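Local coordinates for protein peptidoglycan-binding domain 1 (Burkholderia, PDB 5NM7) that probably degrades bacterial peptidoglycan as a modular phage endolysin, joining a peptidoglycan-binding domain to a lysozyme-like N-acetylmuramidase domain, at residues A[87-101]-A[228-241]. Residues are numbered along the deposited sequence; the frame is centred on the assembly and turned at random.
Sequences LQVDLAAVRAVNEVE and LRSKKWAKFAELYN
Val97 and Leu228 meet at the apolar centre, where Val97 CG2 lies 3.6 Å from Leu228 CD1. Around them Ala93 CB abuts the edge of the Trp233 indole, 3.7 Å from CH2, and the Val89 side chain crosses that of Leu228 at about a right angle, its methyls against Leu228 CG. At one end of this packed layer sits the buried carboxylate of Glu101. Its chain bends at chi2 (-72°), bringing OE2 to Asn241 ND2 at 2.6 Å through the syn lone pair, with carboxylate and amide nearly coplanar. OE1 borders the Tyr240 ring edge, 3.4 Å from CE1, and a water links Tyr240 OH to the Glu101 carbonyl. The other end is solvent-exposed and held largely by polar links. There Arg229, extended from CG to NE, clasps Leu87 O side-on with NE (2.9 Å) and NH2 (3.1 Å), the oxygen lying in the guanidinium plane. Farther along this margin, Lys231 NZ forms a salt bridge with Asp90 OD2 at 2.9 Å, and a water joins Asp90 N to Arg229 O. Within the lysozyme-like domain, helix 91-101 and the loop leading into it thus pack against the end of helix 222-229 and one side of helix 233-241; helix 207-219 adds Phe214 against Val97, while helix 250-265 sets Leu254 against Trp233.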
ATOM      1  N   LEU A  87      -4.446  16.017   0.416  1.00 20.92           N
ATOM      2  CA  LEU A  87      -3.050  16.387   0.224  1.00 20.72           C
ATOM      3  C   LEU A  87      -2.845  17.617  -0.641  1.00 21.46           C
ATOM      4  O   LEU A  87      -1.746  18.172  -0.631  1.00 21.28           O
ATOM      5  CB  LEU A  87      -2.278  15.210  -0.403  1.00 18.88           C
ATOM      6  CG  LEU A  87      -2.165  13.961   0.476  1.00 17.71           C
ATOM      7  CD1 LEU A  87      -1.765  12.786  -0.373  1.00 17.44           C
ATOM      8  CD2 LEU A  87      -1.159  14.168   1.562  1.00 19.72           C
ATOM      9  N   GLN A  88      -3.879  18.015  -1.389  1.00 22.01           N
ATOM     10  CA  GLN A  88      -3.766  19.030  -2.446  1.00 24.08           C
ATOM     11  C   GLN A  88      -2.674  18.628  -3.439  1.00 24.85           C
ATOM     12  O   GLN A  88      -1.763  19.391  -3.774  1.00 22.95           O
ATOM     13  CB  GLN A  88      -3.540  20.443  -1.855  1.00 27.96           C
ATOM     14  CG  GLN A  88      -4.692  20.920  -0.993  1.00 35.86           C
ATOM     15  CD  GLN A  88      -5.921  21.246  -1.808  1.00 36.66           C
ATOM     16  OE1 GLN A  88      -5.876  22.115  -2.695  1.00 44.18           O
ATOM     17  NE2 GLN A  88      -6.991  20.461  -1.613  1.00 46.59           N
ATOM     18  N   VAL A  89      -2.758  17.369  -3.865  1.00 23.09           N
ATOM     19  CA  VAL A  89      -1.832  16.769  -4.813  1.00 23.41           C
ATOM     20  C   VAL A  89      -2.690  16.325  -6.000  1.00 25.85           C
ATOM     21  O   VAL A  89      -3.843  15.929  -5.847  1.00 22.85           O
ATOM     22  CB  VAL A  89      -1.083  15.593  -4.135  1.00 25.35           C
ATOM     23  CG1 VAL A  89      -0.331  14.729  -5.144  1.00 26.39           C
ATOM     24  CG2 VAL A  89      -0.117  16.091  -3.057  1.00 24.92           C
ATOM     25  N   ASP A  90      -2.118  16.434  -7.194  1.00 25.86           N
ATOM     26  CA  ASP A  90      -2.752  16.032  -8.422  1.00 27.42           C
ATOM     27  C   ASP A  90      -3.156  14.540  -8.270  1.00 23.73           C
ATOM     28  O   ASP A  90      -2.407  13.735  -7.722  1.00 23.05           O
ATOM     29  CB  ASP A  90      -1.778  16.300  -9.600  1.00 31.58           C
ATOM     30  CG  ASP A  90      -1.653  17.826  -9.974  1.00 38.71           C
ATOM     31  OD1 ASP A  90      -2.501  18.671  -9.592  1.00 45.99           O
ATOM     32  OD2 ASP A  90      -0.693  18.174 -10.688  1.00 42.07           O
ATOM     33  N   LEU A  91      -4.365  14.212  -8.683  1.00 24.35           N
ATOM     34  CA  LEU A  91      -4.891  12.848  -8.524  1.00 25.57           C
ATOM     35  C   LEU A  91      -3.953  11.825  -9.171  1.00 24.29           C
ATOM     36  O   LEU A  91      -3.686  10.761  -8.582  1.00 23.16           O
ATOM     37  CB  LEU A  91      -6.293  12.717  -9.119  1.00 27.14           C
ATOM     38  CG  LEU A  91      -6.856  11.284  -9.146  1.00 26.41           C
ATOM     39  CD1 LEU A  91      -6.964  10.704  -7.736  1.00 26.62           C
ATOM     40  CD2 LEU A  91      -8.197  11.237  -9.858  1.00 30.12           C
ATOM     41  N   ALA A  92      -3.410  12.166 -10.346  1.00 22.80           N
ATOM     42  CA  ALA A  92      -2.471  11.280 -11.028  1.00 20.06           C
ATOM     43  C   ALA A  92      -1.252  10.974 -10.163  1.00 17.97           C
ATOM     44  O   ALA A  92      -0.698   9.875 -10.211  1.00 17.19           O
ATOM     45  CB  ALA A  92      -2.037  11.868 -12.360  1.00 20.60           C
ATOM     46  N   ALA A  93      -0.796  11.966  -9.378  1.00 19.21           N
ATOM     47  CA  ALA A  93       0.313  11.733  -8.475  1.00 18.90           C
ATOM     48  C   ALA A  93      -0.039  10.782  -7.342  1.00 18.45           C
ATOM     49  O   ALA A  93       0.783   9.934  -6.948  1.00 18.71           O
ATOM     50  CB  ALA A  93       0.872  13.055  -7.910  1.00 21.16           C
ATOM     51  N   VAL A  94      -1.252  10.908  -6.829  1.00 18.69           N
ATOM     52  CA  VAL A  94      -1.759   9.997  -5.780  1.00 19.23           C
ATOM     53  C   VAL A  94      -1.928   8.588  -6.317  1.00 16.83           C
ATOM     54  O   VAL A  94      -1.527   7.638  -5.669  1.00 16.95           O
ATOM     55  CB  VAL A  94      -3.073  10.502  -5.165  1.00 21.40           C
ATOM     56  CG1 VAL A  94      -3.680   9.470  -4.231  1.00 21.95           C
ATOM     57  CG2 VAL A  94      -2.806  11.798  -4.397  1.00 23.45           C
ATOM     58  N   ARG A  95      -2.474   8.474  -7.516  1.00 16.93           N
ATOM     59  CA  ARG A  95      -2.550   7.180  -8.170  1.00 18.95           C
ATOM     60  C   ARG A  95      -1.193   6.547  -8.383  1.00 18.51           C
ATOM     61  O   ARG A  95      -1.011   5.350  -8.127  1.00 18.00           O
ATOM     62  CB  ARG A  95      -3.242   7.304  -9.518  1.00 19.93           C
ATOM     63  CG  ARG A  95      -4.705   7.662  -9.436  1.00 23.26           C
ATOM     64  CD  ARG A  95      -5.282   7.483 -10.841  1.00 25.35           C
ATOM     65  NE  ARG A  95      -6.703   7.771 -10.930  1.00 32.56           N
ATOM     66  CZ  ARG A  95      -7.700   6.981 -10.498  1.00 34.14           C
ATOM     67  NH1 ARG A  95      -7.467   5.809  -9.887  1.00 35.75           N
ATOM     68  NH2 ARG A  95      -8.955   7.374 -10.681  1.00 35.25           N
ATOM     69  N   ALA A  96      -0.196   7.343  -8.807  1.00 16.99           N
ATOM     70  CA  ALA A  96       1.171   6.854  -8.933  1.00 16.10           C
ATOM     71  C   ALA A  96       1.778   6.398  -7.629  1.00 15.53           C
ATOM     72  O   ALA A  96       2.357   5.364  -7.546  1.00 15.62           O
ATOM     73  CB  ALA A  96       2.054   7.919  -9.569  1.00 16.98           C
ATOM     74  N   VAL A  97       1.613   7.179  -6.560  1.00 16.34           N
ATOM     75  CA  VAL A  97       2.092   6.773  -5.237  1.00 17.71           C
ATOM     76  C   VAL A  97       1.437   5.507  -4.745  1.00 17.09           C
ATOM     77  O   VAL A  97       2.092   4.622  -4.202  1.00 16.60           O
ATOM     78  CB  VAL A  97       1.886   7.875  -4.199  1.00 20.81           C
ATOM     79  CG1 VAL A  97       2.206   7.374  -2.796  1.00 22.82           C
ATOM     80  CG2 VAL A  97       2.839   8.995  -4.521  1.00 22.31           C
ATOM     81  N   ASN A  98       0.136   5.435  -4.910  1.00 17.46           N
ATOM     82  CA  ASN A  98      -0.595   4.237  -4.520  1.00 18.93           C
ATOM     83  C   ASN A  98      -0.103   3.016  -5.271  1.00 19.70           C
ATOM     84  O   ASN A  98       0.144   1.970  -4.678  1.00 19.55           O
ATOM     85  CB  ASN A  98      -2.071   4.422  -4.745  1.00 19.26           C
ATOM     86  CG  ASN A  98      -2.871   3.284  -4.173  1.00 19.17           C
ATOM     87  OD1 ASN A  98      -2.796   2.995  -2.977  1.00 17.78           O
ATOM     88  ND2 ASN A  98      -3.619   2.611  -5.024  1.00 21.18           N
ATOM     89  N   GLU A  99       0.063   3.140  -6.579  1.00 18.16           N
ATOM     90  CA  GLU A  99       0.576   2.014  -7.365  1.00 18.68           C
ATOM     91  C   GLU A  99       1.950   1.543  -6.952  1.00 18.68           C
ATOM     92  O   GLU A  99       2.206   0.334  -6.849  1.00 20.70           O
ATOM     93  CB  GLU A  99       0.569   2.371  -8.869  1.00 20.01           C
ATOM     94  CG  GLU A  99       1.020   1.228  -9.781  1.00 22.81           C
ATOM     95  CD  GLU A  99       0.971   1.576 -11.258  1.00 22.34           C
ATOM     96  OE1 GLU A  99       0.111   2.342 -11.668  1.00 25.55           O
ATOM     97  OE2 GLU A  99       1.845   1.078 -11.975  1.00 26.94           O
ATOM     98  N   VAL A 100       2.861   2.480  -6.737  1.00 16.87           N
ATOM     99  CA  VAL A 100       4.240   2.133  -6.504  1.00 18.61           C
ATOM    100  C   VAL A 100       4.525   1.816  -5.042  1.00 18.52           C
ATOM    101  O   VAL A 100       5.300   0.889  -4.744  1.00 19.32           O
ATOM    102  CB  VAL A 100       5.147   3.264  -7.005  1.00 18.03           C
ATOM    103  CG1 VAL A 100       6.584   2.961  -6.664  1.00 18.40           C
ATOM    104  CG2 VAL A 100       4.937   3.435  -8.509  1.00 19.51           C
ATOM    105  N   GLU A 101       3.931   2.587  -4.130  1.00 17.18           N
ATOM    106  CA  GLU A 101       4.309   2.539  -2.719  1.00 16.33           C
ATOM    107  C   GLU A 101       3.435   1.634  -1.872  1.00 17.50           C
ATOM    108  O   GLU A 101       3.885   1.189  -0.836  1.00 18.48           O
ATOM    109  CB  GLU A 101       4.291   3.912  -2.096  1.00 18.19           C
ATOM    110  CG  GLU A 101       5.258   4.869  -2.753  1.00 17.44           C
ATOM    111  CD  GLU A 101       6.708   4.578  -2.434  1.00 19.17           C
ATOM    112  OE1 GLU A 101       7.036   3.578  -1.773  1.00 18.22           O
ATOM    113  OE2 GLU A 101       7.589   5.407  -2.850  1.00 16.17           O
ATOM    114  N   LEU A 228       6.079  15.716  -3.038  1.00 17.27           N
ATOM    115  CA  LEU A 228       5.000  15.053  -3.690  1.00 16.97           C
ATOM    116  C   LEU A 228       4.161  15.996  -4.537  1.00 18.89           C
ATOM    117  O   LEU A 228       3.866  15.729  -5.700  1.00 19.02           O
ATOM    118  CB  LEU A 228       4.130  14.330  -2.650  1.00 18.52           C
ATOM    119  CG  LEU A 228       2.963  13.548  -3.238  1.00 18.09           C
ATOM    120  CD1 LEU A 228       3.429  12.542  -4.266  1.00 18.63           C
ATOM    121  CD2 LEU A 228       2.243  12.879  -2.098  1.00 20.22           C
ATOM    122  N   ARG A 229       3.820  17.149  -3.972  1.00 18.89           N
ATOM    123  CA  ARG A 229       3.008  18.114  -4.679  1.00 19.66           C
ATOM    124  C   ARG A 229       3.672  18.556  -5.958  1.00 20.13           C
ATOM    125  O   ARG A 229       2.977  18.762  -6.942  1.00 21.20           O
ATOM    126  CB  ARG A 229       2.730  19.335  -3.810  1.00 19.95           C
ATOM    127  CG  ARG A 229       1.687  19.049  -2.753  1.00 23.93           C
ATOM    128  CD  ARG A 229       1.498  20.282  -1.897  1.00 25.78           C
ATOM    129  NE  ARG A 229       0.390  20.135  -0.970  1.00 27.27           N
ATOM    130  CZ  ARG A 229       0.192  20.935   0.067  1.00 29.77           C
ATOM    131  NH1 ARG A 229       1.031  21.948   0.315  1.00 31.18           N
ATOM    132  NH2 ARG A 229      -0.843  20.738   0.855  1.00 31.14           N
ATOM    133  N   SER A 230       4.995  18.709  -5.912  1.00 20.28           N
ATOM    134  CA  SER A 230       5.773  19.270  -7.025  1.00 22.91           C
ATOM    135  C   SER A 230       6.322  18.131  -7.941  1.00 22.64           C
ATOM    136  O   SER A 230       7.112  18.384  -8.850  1.00 23.67           O
ATOM    137  CB  SER A 230       6.830  20.231  -6.456  1.00 24.26           C
ATOM    138  OG  SER A 230       7.926  19.560  -5.822  1.00 28.89           O
ATOM    139  N   LYS A 231       5.872  16.896  -7.686  1.00 21.73           N
ATOM    140  CA  LYS A 231       6.249  15.712  -8.451  1.00 23.45           C
ATOM    141  C   LYS A 231       7.746  15.522  -8.532  1.00 21.53           C
ATOM    142  O   LYS A 231       8.305  15.197  -9.598  1.00 23.60           O
ATOM    143  CB  LYS A 231       5.609  15.736  -9.837  1.00 26.86           C
ATOM    144  CG  LYS A 231       4.097  15.844  -9.846  1.00 32.21           C
ATOM    145  CD  LYS A 231       3.663  17.286 -10.121  1.00 37.26           C
ATOM    146  CE  LYS A 231       2.447  17.354 -11.006  1.00 43.63           C
ATOM    147  NZ  LYS A 231       2.062  18.772 -11.268  1.00 45.84           N
ATOM    148  N   LYS A 232       8.432  15.793  -7.435  1.00 20.06           N
ATOM    149  CA  LYS A 232       9.877  15.607  -7.350  1.00 21.30           C
ATOM    150  C   LYS A 232      10.064  14.166  -6.891  1.00 21.35           C
ATOM    151  O   LYS A 232      10.236  13.866  -5.700  1.00 20.61           O
ATOM    152  CB  LYS A 232      10.526  16.578  -6.395  1.00 22.06           C
ATOM    153  CG  LYS A 232      10.460  18.028  -6.826  1.00 24.90           C
ATOM    154  CD  LYS A 232      11.313  18.819  -5.835  1.00 27.51           C
ATOM    155  CE  LYS A 232      11.203  20.307  -5.903  1.00 29.55           C
ATOM    156  NZ  LYS A 232      10.358  20.785  -6.992  1.00 29.69           N
ATOM    157  N   TRP A 233      10.039  13.260  -7.850  1.00 20.38           N
ATOM    158  CA  TRP A 233       9.891  11.822  -7.497  1.00 21.87           C
ATOM    159  C   TRP A 233      11.082  11.232  -6.821  1.00 20.12           C
ATOM    160  O   TRP A 233      10.938  10.471  -5.865  1.00 19.46           O
ATOM    161  CB  TRP A 233       9.542  11.028  -8.729  1.00 21.74           C
ATOM    162  CG  TRP A 233       8.275  11.463  -9.328  1.00 22.58           C
ATOM    163  CD1 TRP A 233       8.122  12.001 -10.566  1.00 23.71           C
ATOM    164  CD2 TRP A 233       6.969  11.434  -8.742  1.00 21.88           C
ATOM    165  NE1 TRP A 233       6.816  12.288 -10.793  1.00 25.90           N
ATOM    166  CE2 TRP A 233       6.076  11.968  -9.695  1.00 24.20           C
ATOM    167  CE3 TRP A 233       6.474  11.029  -7.518  1.00 23.17           C
ATOM    168  CZ2 TRP A 233       4.715  12.104  -9.461  1.00 24.80           C
ATOM    169  CZ3 TRP A 233       5.106  11.171  -7.280  1.00 24.61           C
ATOM    170  CH2 TRP A 233       4.245  11.677  -8.263  1.00 25.50           C
ATOM    171  N   ALA A 234      12.285  11.640  -7.242  1.00 19.25           N
ATOM    172  CA  ALA A 234      13.482  11.106  -6.607  1.00 21.97           C
ATOM    173  C   ALA A 234      13.575  11.611  -5.187  1.00 20.59           C
ATOM    174  O   ALA A 234      13.931  10.866  -4.279  1.00 20.99           O
ATOM    175  CB  ALA A 234      14.735  11.471  -7.407  1.00 24.84           C
ATOM    176  N   LYS A 235      13.269  12.899  -4.993  1.00 21.34           N
ATOM    177  CA  LYS A 235      13.290  13.466  -3.648  1.00 21.38           C
ATOM    178  C   LYS A 235      12.214  12.813  -2.746  1.00 19.49           C
ATOM    179  O   LYS A 235      12.524  12.417  -1.644  1.00 18.47           O
ATOM    180  CB  LYS A 235      13.077  14.977  -3.713  1.00 22.83           C
ATOM    181  CG  LYS A 235      13.028  15.661  -2.378  1.00 25.38           C
ATOM    182  CD  LYS A 235      14.232  15.311  -1.540  1.00 26.87           C
ATOM    183  N   PHE A 236      11.016  12.665  -3.267  1.00 17.04           N
ATOM    184  CA  PHE A 236       9.959  12.008  -2.503  1.00 16.33           C
ATOM    185  C   PHE A 236      10.398  10.586  -2.145  1.00 17.42           C
ATOM    186  O   PHE A 236      10.264  10.167  -0.994  1.00 18.08           O
ATOM    187  CB  PHE A 236       8.654  11.944  -3.237  1.00 16.89           C
ATOM    188  CG  PHE A 236       7.610  11.159  -2.494  1.00 17.85           C
ATOM    189  CD1 PHE A 236       7.411   9.822  -2.799  1.00 17.71           C
ATOM    190  CD2 PHE A 236       6.868  11.744  -1.490  1.00 18.50           C
ATOM    191  CE1 PHE A 236       6.501   9.083  -2.065  1.00 19.27           C
ATOM    192  CE2 PHE A 236       5.923  11.017  -0.779  1.00 16.91           C
ATOM    193  CZ  PHE A 236       5.741   9.682  -1.082  1.00 18.42           C
ATOM    194  N   ALA A 237      10.922   9.852  -3.121  1.00 18.15           N
ATOM    195  CA  ALA A 237      11.317   8.485  -2.879  1.00 20.25           C
ATOM    196  C   ALA A 237      12.441   8.419  -1.857  1.00 18.44           C
ATOM    197  O   ALA A 237      12.442   7.579  -0.973  1.00 17.30           O
ATOM    198  CB  ALA A 237      11.690   7.792  -4.178  1.00 22.64           C
ATOM    199  N   GLU A 238      13.417   9.327  -1.943  1.00 19.00           N
ATOM    200  CA  GLU A 238      14.500   9.327  -0.957  1.00 20.90           C
ATOM    201  C   GLU A 238      13.972   9.569   0.467  1.00 19.57           C
ATOM    202  O   GLU A 238      14.390   8.893   1.429  1.00 21.38           O
ATOM    203  CB  GLU A 238      15.521  10.417  -1.311  1.00 24.41           C
ATOM    204  CG  GLU A 238      16.660  10.501  -0.305  1.00 29.66           C
ATOM    205  CD  GLU A 238      17.748  11.474  -0.721  1.00 37.58           C
ATOM    206  OE1 GLU A 238      17.446  12.498  -1.399  1.00 40.71           O
ATOM    207  OE2 GLU A 238      18.906  11.205  -0.315  1.00 47.18           O
ATOM    208  N   LEU A 239      13.031  10.512   0.580  1.00 19.54           N
ATOM    209  CA  LEU A 239      12.467  10.861   1.886  1.00 19.21           C
ATOM    210  C   LEU A 239      11.572   9.743   2.409  1.00 18.95           C
ATOM    211  O   LEU A 239      11.578   9.470   3.617  1.00 21.62           O
ATOM    212  CB  LEU A 239      11.658  12.143   1.824  1.00 19.67           C
ATOM    213  CG  LEU A 239      12.486  13.396   1.477  1.00 21.14           C
ATOM    214  CD1 LEU A 239      11.544  14.551   1.197  1.00 23.09           C
ATOM    215  CD2 LEU A 239      13.469  13.682   2.602  1.00 22.83           C
ATOM    216  N   TYR A 240      10.796   9.141   1.517  1.00 19.00           N
ATOM    217  CA  TYR A 240       9.800   8.148   1.900  1.00 18.23           C
ATOM    218  C   TYR A 240      10.381   6.747   2.031  1.00 18.98           C
ATOM    219  O   TYR A 240      10.150   6.073   3.042  1.00 19.22           O
ATOM    220  CB  TYR A 240       8.648   8.171   0.911  1.00 19.40           C
ATOM    221  CG  TYR A 240       7.534   7.279   1.329  1.00 17.36           C
ATOM    222  CD1 TYR A 240       7.396   5.997   0.792  1.00 18.87           C
ATOM    223  CD2 TYR A 240       6.660   7.676   2.297  1.00 19.39           C
ATOM    224  CE1 TYR A 240       6.364   5.154   1.167  1.00 19.23           C
ATOM    225  CE2 TYR A 240       5.616   6.840   2.693  1.00 20.13           C
ATOM    226  CZ  TYR A 240       5.486   5.588   2.121  1.00 19.55           C
ATOM    227  OH  TYR A 240       4.475   4.747   2.511  1.00 21.55           O
ATOM    228  N   ASN A 241      11.112   6.304   1.005  1.00 18.86           N
ATOM    229  CA  ASN A 241      11.700   4.956   0.960  1.00 19.87           C
ATOM    230  C   ASN A 241      13.077   4.871   1.606  1.00 23.08           C
ATOM    231  O   ASN A 241      13.471   3.787   2.025  1.00 24.61           O
ATOM    232  CB  ASN A 241      11.759   4.420  -0.468  1.00 20.01           C
ATOM    233  CG  ASN A 241      10.380   4.245  -1.059  1.00 19.54           C
ATOM    234  OD1 ASN A 241       9.668   3.270  -0.710  1.00 20.70           O
ATOM    235  ND2 ASN A 241       9.987   5.121  -1.915  1.00 15.25           N
TER
HETATM  236  O   HOH W   1       0.188  18.189  -7.297  1.00 28.24           O
HETATM  237  O   HOH W   2       4.684   2.309   1.563  1.00 21.26           O